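Local coordinates for protein trans-4-hydroxy-L-proline dehydratase (Clostridioides difficile 70-100-2010, PDB 6VXC) that dehydrates trans-4-hydroxy-L-proline to (S)-1-pyrroline-5-carboxylate by glycyl radical chemistry, in the anaerobic breakdown of 4-hydroxyproline, at residues A[597-602]-A[609-614]; A[469-474]-A[518-523]; A[81-86]-A[256-261]. All coordinates share one frame; numbering follows the deposited sequence.

Along the chain contact 3 comes first, then contact 2, then contact 1, without overlap; all lie within the pyruvate formate lyase-like part of the enzyme. Contact 3 sets loop 81-86 on helix 252-267. Contact 2, the nearest to the centre of the chain, packs strand 463-472 on helix 506-538. Contact 1 joins helices 597-605 and 612-620 at the surface. Between centres, contacts 1 and 2 are about 27 Å apart, on the same side of the chain's centre; contact 3 lies opposite, about 50 Å from contact 2 and about 68 Å from contact 1. They are separate packing sites, away from the glycine that carries the radical in the active enzyme and from the probable catalytic residues.

Contact 1. Residues A[597-602]-A[609-614]; sequences MDTLLK and EGYEAI
Thr-599 OG1 hydrogen-bonds to Asp-596 OD1 just before its helix, and the methyl of the same side chain reaches across to Tyr-611 and Ile-614. OG1 sits beside the backbone N (chi1 -58°), which leaves CG2 anti to it, and Thr-599 thus divides its two branches between these tasks: CG2 lies 4.1 Å from Ile-614 CD1 and 4.3 Å from Tyr-611 CE2, an apolar contact that is close without being tight. Lys-602, one turn further on, contributes the aliphatic part of its chain. Its CB approaches Tyr-611 OH to 3.6 Å, and CD lies 3.7 Å from that same OH, so the phenol oxygen rests against methylenes. From there the lysine chain runs on away from 609-614, with a bend at the last torsion. Helices 597-605 and 612-620 follow each other in the chain with a short connection between them, and Tyr-611 stands at the N-cap position of the second, its ring reaching the first helix. Obliquely approached by Lys-602 CB and Thr-599 CG2, the ring also has Lys-602 C 4.3 Å above one of its faces, offset toward the rim. Ile-614 also touches Phe-595, as does Leu-600, while Arg-501 forms a salt bridge with Asp-598 OD1.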
loop_
_atom_site.group_PDB
_atom_site.type_symbol
_atom_site.label_atom_id
_atom_site.label_comp_id
_atom_site.label_asym_id
_atom_site.label_seq_id
_atom_site.Cartn_x
_atom_site.Cartn_y
_atom_site.Cartn_z
ATOM N N MET A 597 -18.597 21.983 29.227
ATOM C CA MET A 597 -18.695 20.731 28.482
ATOM C C MET A 597 -20.125 20.474 28.028
ATOM O O MET A 597 -20.360 20.040 26.892
ATOM C CB MET A 597 -18.190 19.570 29.333
ATOM C CG MET A 597 -18.193 18.224 28.611
ATOM S SD MET A 597 -16.978 18.095 27.270
ATOM C CE MET A 597 -15.465 18.205 28.213
ATOM N N ASP A 598 -21.099 20.744 28.901
ATOM C CA ASP A 598 -22.492 20.510 28.540
ATOM C C ASP A 598 -22.884 21.308 27.307
ATOM O O ASP A 598 -23.542 20.788 26.402
ATOM C CB ASP A 598 -23.406 20.869 29.704
ATOM C CG ASP A 598 -24.848 20.683 29.360
ATOM O OD1 ASP A 598 -25.273 19.515 29.238
ATOM O OD2 ASP A 598 -25.546 21.699 29.186
ATOM N N THR A 599 -22.449 22.563 27.232
ATOM C CA THR A 599 -22.746 23.368 26.059
ATOM C C THR A 599 -22.073 22.801 24.816
ATOM O O THR A 599 -22.684 22.736 23.747
ATOM C CB THR A 599 -22.295 24.811 26.293
ATOM O OG1 THR A 599 -22.957 25.343 27.443
ATOM C CG2 THR A 599 -22.618 25.671 25.090
ATOM N N LEU A 600 -20.802 22.414 24.927
ATOM C CA LEU A 600 -20.116 21.835 23.776
ATOM C C LEU A 600 -20.842 20.597 23.275
ATOM O O LEU A 600 -21.079 20.440 22.074
ATOM C CB LEU A 600 -18.663 21.495 24.132
ATOM C CG LEU A 600 -17.918 20.700 23.049
ATOM C CD1 LEU A 600 -17.767 21.512 21.748
ATOM C CD2 LEU A 600 -16.562 20.232 23.538
ATOM N N LEU A 601 -21.243 19.720 24.191
ATOM C CA LEU A 601 -21.903 18.493 23.772
ATOM C C LEU A 601 -23.239 18.781 23.093
ATOM O O LEU A 601 -23.618 18.083 22.147
ATOM C CB LEU A 601 -22.074 17.565 24.971
ATOM C CG LEU A 601 -20.740 17.117 25.584
ATOM C CD1 LEU A 601 -20.969 16.223 26.789
ATOM C CD2 LEU A 601 -19.870 16.401 24.566
ATOM N N LYS A 602 -23.989 19.775 23.588
ATOM C CA LYS A 602 -25.205 20.185 22.893
ATOM C C LYS A 602 -24.891 20.704 21.498
ATOM O O LYS A 602 -25.594 20.387 20.536
ATOM C CB LYS A 602 -25.956 21.252 23.690
ATOM C CG LYS A 602 -26.583 20.786 25.009
ATOM C CD LYS A 602 -27.274 21.969 25.685
ATOM C CE LYS A 602 -27.810 21.613 27.065
ATOM N NZ LYS A 602 -28.707 20.434 27.041
ATOM N N GLU A 609 -25.834 23.756 14.790
ATOM C CA GLU A 609 -27.048 24.492 14.492
ATOM C C GLU A 609 -27.562 25.159 15.756
ATOM O O GLU A 609 -27.810 24.492 16.760
ATOM C CB GLU A 609 -28.070 23.519 13.927
ATOM C CG GLU A 609 -28.822 24.013 12.742
ATOM C CD GLU A 609 -29.538 22.884 12.028
ATOM O OE1 GLU A 609 -30.670 22.536 12.426
ATOM O OE2 GLU A 609 -28.940 22.329 11.076
ATOM N N GLY A 610 -27.689 26.481 15.719
ATOM C CA GLY A 610 -28.037 27.209 16.905
ATOM C C GLY A 610 -26.871 27.463 17.825
ATOM O O GLY A 610 -27.065 28.042 18.897
ATOM N N TYR A 611 -25.669 27.027 17.465
ATOM C CA TYR A 611 -24.496 27.312 18.272
ATOM C C TYR A 611 -23.394 27.919 17.410
ATOM O O TYR A 611 -22.218 27.569 17.528
ATOM C CB TYR A 611 -24.017 26.066 19.011
ATOM C CG TYR A 611 -25.018 25.542 20.025
ATOM C CD1 TYR A 611 -26.109 24.784 19.624
ATOM C CD2 TYR A 611 -24.920 25.879 21.371
ATOM C CE1 TYR A 611 -27.039 24.314 20.542
ATOM C CE2 TYR A 611 -25.852 25.424 22.299
ATOM C CZ TYR A 611 -26.902 24.638 21.877
ATOM O OH TYR A 611 -27.822 24.200 22.794
ATOM N N GLU A 612 -23.763 28.870 16.546
ATOM C CA GLU A 612 -22.787 29.444 15.625
ATOM C C GLU A 612 -21.647 30.132 16.357
ATOM O O GLU A 612 -20.509 30.114 15.881
ATOM C CB GLU A 612 -23.463 30.411 14.657
ATOM C CG GLU A 612 -24.130 29.701 13.480
ATOM C CD GLU A 612 -23.144 29.283 12.384
ATOM O OE1 GLU A 612 -22.220 30.073 12.060
ATOM O OE2 GLU A 612 -23.297 28.157 11.850
ATOM N N ALA A 613 -21.926 30.760 17.504
ATOM C CA ALA A 613 -20.853 31.417 18.246
ATOM C C ALA A 613 -19.811 30.408 18.733
ATOM O O ALA A 613 -18.608 30.680 18.678
ATOM C CB ALA A 613 -21.418 32.220 19.418
ATOM N N ILE A 614 -20.254 29.248 19.223
ATOM C CA ILE A 614 -19.310 28.196 19.606
ATOM C C ILE A 614 -18.499 27.764 18.390
ATOM O O ILE A 614 -17.270 27.672 18.438
ATOM C CB ILE A 614 -20.047 26.999 20.234
ATOM C CG1 ILE A 614 -20.942 27.427 21.401
ATOM C CG2 ILE A 614 -19.036 25.947 20.729
ATOM C CD1 ILE A 614 -20.216 27.896 22.616
#

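Contact 2. Residues A[469-474]-A[518-523]; sequences GYMNIP and HYMIDI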
loop_
_atom_site.group_PDB
_atom_site.type_symbol
_atom_site.label_atom_id
_atom_site.label_comp_id
_atom_site.label_asym_id
_atom_site.label_seq_id
_atom_site.Cartn_x
_atom_site.Cartn_y
_atom_site.Cartn_z
ATOM N N GLY A 469 -5.154 -2.813 9.565
ATOM C CA GLY A 469 -6.323 -1.977 9.376
ATOM C C GLY A 469 -6.131 -0.604 9.996
ATOM O O GLY A 469 -5.292 -0.397 10.864
ATOM N N TYR A 470 -6.959 0.348 9.545
ATOM C CA TYR A 470 -6.952 1.726 10.044
ATOM C C TYR A 470 -7.733 1.829 11.359
ATOM O O TYR A 470 -8.680 1.083 11.596
ATOM C CB TYR A 470 -7.570 2.680 9.009
ATOM C CG TYR A 470 -6.880 2.605 7.673
ATOM C CD1 TYR A 470 -5.695 3.288 7.442
ATOM C CD2 TYR A 470 -7.388 1.808 6.667
ATOM C CE1 TYR A 470 -5.040 3.185 6.211
ATOM C CE2 TYR A 470 -6.748 1.689 5.443
ATOM C CZ TYR A 470 -5.574 2.384 5.214
ATOM O OH TYR A 470 -4.941 2.266 3.999
ATOM N N MET A 471 -7.320 2.770 12.209
ATOM C CA MET A 471 -7.936 3.010 13.508
ATOM C C MET A 471 -8.468 4.438 13.530
ATOM O O MET A 471 -7.709 5.386 13.308
ATOM C CB MET A 471 -6.924 2.794 14.639
ATOM C CG MET A 471 -7.504 2.902 16.056
ATOM S SD MET A 471 -8.753 1.674 16.430
ATOM C CE MET A 471 -7.873 0.143 16.121
ATOM N N ASN A 472 -9.754 4.588 13.843
ATOM C CA ASN A 472 -10.468 5.863 13.753
ATOM C C ASN A 472 -10.246 6.626 15.064
ATOM O O ASN A 472 -11.070 6.617 15.973
ATOM C CB ASN A 472 -11.955 5.598 13.474
ATOM C CG ASN A 472 -12.736 6.857 13.069
ATOM O OD1 ASN A 472 -12.289 7.991 13.294
ATOM N ND2 ASN A 472 -13.933 6.654 12.503
ATOM N N ILE A 473 -9.080 7.278 15.180
ATOM C CA ILE A 473 -8.739 7.943 16.440
ATOM C C ILE A 473 -9.745 9.031 16.788
ATOM O O ILE A 473 -10.138 9.130 17.957
ATOM C CB ILE A 473 -7.291 8.444 16.406
ATOM C CG1 ILE A 473 -6.361 7.277 16.097
ATOM C CG2 ILE A 473 -6.919 9.071 17.726
ATOM C CD1 ILE A 473 -4.949 7.703 15.868
ATOM N N PRO A 474 -10.183 9.882 15.858
ATOM C CA PRO A 474 -11.196 10.892 16.211
ATOM C C PRO A 474 -12.488 10.289 16.754
ATOM O O PRO A 474 -13.086 10.847 17.677
ATOM C CB PRO A 474 -11.421 11.633 14.881
ATOM C CG PRO A 474 -10.120 11.442 14.111
ATOM C CD PRO A 474 -9.690 10.038 14.476
ATOM N N HIS A 518 -7.341 2.237 24.816
ATOM C CA HIS A 518 -6.866 0.936 25.276
ATOM C C HIS A 518 -7.883 -0.148 24.961
ATOM O O HIS A 518 -7.535 -1.210 24.446
ATOM C CB HIS A 518 -6.576 0.989 26.782
ATOM C CG HIS A 518 -6.203 -0.336 27.385
ATOM N ND1 HIS A 518 -5.009 -0.974 27.114
ATOM C CD2 HIS A 518 -6.859 -1.130 28.263
ATOM C CE1 HIS A 518 -4.949 -2.103 27.799
ATOM N NE2 HIS A 518 -6.057 -2.221 28.504
ATOM N N TYR A 519 -9.157 0.119 25.242
ATOM C CA TYR A 519 -10.196 -0.869 24.974
ATOM C C TYR A 519 -10.297 -1.172 23.484
ATOM O O TYR A 519 -10.363 -2.335 23.074
ATOM C CB TYR A 519 -11.529 -0.356 25.503
ATOM C CG TYR A 519 -12.711 -1.261 25.228
ATOM C CD1 TYR A 519 -12.834 -2.489 25.870
ATOM C CD2 TYR A 519 -13.717 -0.868 24.363
ATOM C CE1 TYR A 519 -13.922 -3.305 25.642
ATOM C CE2 TYR A 519 -14.812 -1.672 24.123
ATOM C CZ TYR A 519 -14.909 -2.894 24.764
ATOM O OH TYR A 519 -15.992 -3.707 24.537
ATOM N N MET A 520 -10.307 -0.126 22.653
ATOM C CA MET A 520 -10.487 -0.347 21.221
ATOM C C MET A 520 -9.280 -1.069 20.620
ATOM O O MET A 520 -9.436 -1.923 19.734
ATOM C CB MET A 520 -10.752 0.999 20.531
ATOM C CG MET A 520 -11.392 0.904 19.143
ATOM S SD MET A 520 -12.910 -0.089 19.086
ATOM C CE MET A 520 -13.844 0.722 20.367
ATOM N N ILE A 521 -8.074 -0.738 21.085
ATOM C CA ILE A 521 -6.888 -1.456 20.629
ATOM C C ILE A 521 -6.933 -2.914 21.099
ATOM O O ILE A 521 -6.621 -3.837 20.337
ATOM C CB ILE A 521 -5.604 -0.736 21.091
ATOM C CG1 ILE A 521 -5.512 0.686 20.493
ATOM C CG2 ILE A 521 -4.365 -1.551 20.711
ATOM C CD1 ILE A 521 -5.629 0.733 18.990
ATOM N N ASP A 522 -7.332 -3.149 22.352
ATOM C CA ASP A 522 -7.478 -4.527 22.820
ATOM C C ASP A 522 -8.430 -5.316 21.918
ATOM O O ASP A 522 -8.143 -6.459 21.552
ATOM C CB ASP A 522 -7.981 -4.554 24.265
ATOM C CG ASP A 522 -6.862 -4.464 25.293
ATOM O OD1 ASP A 522 -5.674 -4.482 24.921
ATOM O OD2 ASP A 522 -7.183 -4.386 26.501
ATOM N N ILE A 523 -9.568 -4.716 21.549
ATOM C CA ILE A 523 -10.526 -5.393 20.672
ATOM C C ILE A 523 -9.881 -5.731 19.334
ATOM O O ILE A 523 -10.035 -6.843 18.813
ATOM C CB ILE A 523 -11.782 -4.529 20.471
ATOM C CG1 ILE A 523 -12.616 -4.477 21.740
ATOM C CG2 ILE A 523 -12.616 -5.040 19.285
ATOM C CD1 ILE A 523 -13.822 -3.568 21.579
#
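The C-terminal end of strand 463-472, where it gives way to helix 473-481, is packed against the long helix 506-538 through Met-471, Met-520 and Ile-521. Met-471 is the residue of 469-474 that reaches the helix in this buried contact. Its CG is anti to the backbone N (chi1 -175°), which sends the side chain off the strand toward the helix, and bends at the next two torsions curl the thioether round the end of Ile-521. As a result Ile-521 CD1 meets three successive atoms of one methionine: it is 3.7 Å from Met-471 CE and 4.1 Å from both Met-471 CG and Met-471 SD. The sulfur also lies against the neighbouring helix residue, with Met-471 SD 3.9 Å from Met-520 CG. Met-520 thus touches with its CG methylene, and its own bent thioether leads away from the strand. The contact is apolar throughout, with methyl, methylene and sulfur surfaces set at an angle to each other. Strand 463-472 lies beside the parallel strand 565-573, consistent with the alpha/beta barrel of glycyl radical enzymes, and backbone hydrogen bonds join Met-471 to Gln-571 and Val-573 of that adjacent strand. Tyr-643 of helix 630-647 touches Met-471 as well, while Met-520 leans on Ala-163 of helix 158-166. Immediately after Met-471, Asn-472 centres an inverse gamma turn, closed by a weak bond from Ile-473 N to Met-471 O of 3.0 Å. Asn-472 is also the N-cap of helix 473-481, and its OD1 accepts from Lys-475 N.

Contact 3. Residues A[81-86]-A[256-261]; sequences LSINDG and KDLLLI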
loop_
_atom_site.group_PDB
_atom_site.type_symbol
_atom_site.label_atom_id
_atom_site.label_comp_id
_atom_site.label_asym_id
_atom_site.label_seq_id
_atom_site.Cartn_x
_atom_site.Cartn_y
_atom_site.Cartn_z
ATOM N N LEU A 81 -1.927 -18.226 -21.687
ATOM C CA LEU A 81 -0.873 -17.225 -21.728
ATOM C C LEU A 81 -1.097 -16.297 -22.911
ATOM O O LEU A 81 -1.699 -16.685 -23.912
ATOM C CB LEU A 81 0.498 -17.891 -21.826
ATOM C CG LEU A 81 1.166 -18.319 -20.520
ATOM C CD1 LEU A 81 0.202 -18.628 -19.396
ATOM C CD2 LEU A 81 2.151 -19.447 -20.766
ATOM N N SER A 82 -0.643 -15.054 -22.787
ATOM C CA SER A 82 -0.786 -14.097 -23.876
ATOM C C SER A 82 0.463 -13.237 -23.981
ATOM O O SER A 82 1.132 -12.961 -22.981
ATOM C CB SER A 82 -2.020 -13.214 -23.699
ATOM O OG SER A 82 -1.917 -12.450 -22.521
ATOM N N ILE A 83 0.773 -12.829 -25.211
ATOM C CA ILE A 83 1.858 -11.905 -25.518
ATOM C C ILE A 83 1.254 -10.757 -26.308
ATOM O O ILE A 83 0.666 -10.978 -27.372
ATOM C CB ILE A 83 2.981 -12.585 -26.320
ATOM C CG1 ILE A 83 3.592 -13.731 -25.509
ATOM C CG2 ILE A 83 4.033 -11.564 -26.767
ATOM C CD1 ILE A 83 4.775 -14.413 -26.168
ATOM N N ASN A 84 1.366 -9.547 -25.787
ATOM C CA ASN A 84 0.744 -8.410 -26.442
ATOM C C ASN A 84 1.651 -7.863 -27.540
ATOM O O ASN A 84 2.873 -8.016 -27.503
ATOM C CB ASN A 84 0.410 -7.329 -25.413
ATOM C CG ASN A 84 -0.530 -7.835 -24.328
ATOM O OD1 ASN A 84 -1.622 -8.328 -24.615
ATOM N ND2 ASN A 84 -0.084 -7.757 -23.075
ATOM N N ASP A 85 1.034 -7.227 -28.527
ATOM C CA ASP A 85 1.768 -6.759 -29.693
ATOM C C ASP A 85 2.822 -5.725 -29.303
ATOM O O ASP A 85 2.500 -4.670 -28.750
ATOM C CB ASP A 85 0.805 -6.180 -30.725
ATOM C CG ASP A 85 1.505 -5.791 -32.006
ATOM O OD1 ASP A 85 2.074 -6.695 -32.658
ATOM O OD2 ASP A 85 1.490 -4.595 -32.361
ATOM N N GLY A 86 4.079 -6.030 -29.599
ATOM C CA GLY A 86 5.180 -5.140 -29.334
ATOM C C GLY A 86 5.892 -5.365 -28.020
ATOM O O GLY A 86 6.906 -4.709 -27.769
ATOM N N LYS A 256 11.773 -11.395 -34.699
ATOM C CA LYS A 256 12.999 -11.285 -33.921
ATOM C C LYS A 256 12.685 -10.925 -32.474
ATOM O O LYS A 256 13.345 -11.411 -31.552
ATOM C CB LYS A 256 13.954 -10.270 -34.554
ATOM C CG LYS A 256 14.487 -10.691 -35.928
ATOM C CD LYS A 256 15.754 -9.947 -36.304
ATOM C CE LYS A 256 16.903 -10.336 -35.372
ATOM N NZ LYS A 256 18.260 -10.055 -35.944
ATOM N N ASP A 257 11.684 -10.070 -32.253
ATOM C CA ASP A 257 11.287 -9.767 -30.882
ATOM C C ASP A 257 10.776 -11.018 -30.178
ATOM O O ASP A 257 11.144 -11.286 -29.028
ATOM C CB ASP A 257 10.221 -8.671 -30.859
ATOM C CG ASP A 257 10.782 -7.276 -31.159
ATOM O OD1 ASP A 257 12.008 -7.055 -31.024
ATOM O OD2 ASP A 257 9.968 -6.403 -31.524
ATOM N N LEU A 258 9.933 -11.800 -30.861
ATOM C CA LEU A 258 9.436 -13.051 -30.293
ATOM C C LEU A 258 10.575 -14.022 -30.002
ATOM O O LEU A 258 10.571 -14.712 -28.975
ATOM C CB LEU A 258 8.420 -13.678 -31.246
ATOM C CG LEU A 258 7.116 -12.893 -31.334
ATOM C CD1 LEU A 258 6.333 -13.318 -32.547
ATOM C CD2 LEU A 258 6.294 -13.106 -30.061
ATOM N N LEU A 259 11.563 -14.083 -30.889
ATOM C CA LEU A 259 12.701 -14.957 -30.644
ATOM C C LEU A 259 13.524 -14.458 -29.465
ATOM O O LEU A 259 14.069 -15.258 -28.700
ATOM C CB LEU A 259 13.561 -15.046 -31.904
ATOM C CG LEU A 259 12.958 -15.822 -33.087
ATOM C CD1 LEU A 259 13.902 -15.857 -34.287
ATOM C CD2 LEU A 259 12.533 -17.222 -32.703
ATOM N N LEU A 260 13.610 -13.140 -29.292
ATOM C CA LEU A 260 14.290 -12.605 -28.121
ATOM C C LEU A 260 13.536 -12.950 -26.842
ATOM O O LEU A 260 14.153 -13.298 -25.832
ATOM C CB LEU A 260 14.456 -11.095 -28.254
ATOM C CG LEU A 260 15.030 -10.384 -27.030
ATOM C CD1 LEU A 260 16.393 -10.945 -26.635
ATOM C CD2 LEU A 260 15.120 -8.907 -27.328
ATOM N N ILE A 261 12.207 -12.874 -26.872
ATOM C CA ILE A 261 11.415 -13.265 -25.709
ATOM C C ILE A 261 11.697 -14.713 -25.341
ATOM O O ILE A 261 11.987 -15.036 -24.182
ATOM C CB ILE A 261 9.918 -13.037 -25.973
ATOM C CG1 ILE A 261 9.621 -11.542 -26.076
ATOM C CG2 ILE A 261 9.084 -13.659 -24.855
ATOM C CD1 ILE A 261 8.218 -11.244 -26.557
#
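Between Leu-81 and Gly-86 the chain runs without regular secondary structure past helix 252-267, and Ile-83 is the residue that meets Leu-258 and Ile-261 there. Before it, Leu-81 and Ser-82 are engaged with helix 214-248, where Ser-82 O is hydrogen-bonded to Tyr-238 OH. Ile-83 touches both helices, Met-245 of helix 214-248 as well as helix 252-267. With CG1 beside the backbone N (chi1 -61°), CG2 is anti to it and approaches two methyls at nearly equal range: Leu-258 CD2 at 4.3 Å and Ile-261 CD1 at 4.2 Å. The second branch follows less closely, with Ile-83 CD1 at 4.4 Å from Leu-258 CD2. Since Leu-258 and Ile-261 are one turn apart on the same flank of the helix, a single branched side chain touches both, in a rather loose apolar contact. Asn-84 ND2 is hydrogen-bonded to Glu-87 OE2, and Asp-85 OD2 forms a salt bridge with Lys-31. Gly-86 takes a positive phi (94°), a conformation that suits glycine, and turns the chain there. Its carbonyl O is bonded by NH2 of Arg-28, the same group that pairs with Asp-257 OD2. This is a loop packed on a helix through Ile-83, with Arg-28 bridging the two beside it, in the helix-rich periphery of this pyruvate formate lyase-like fold.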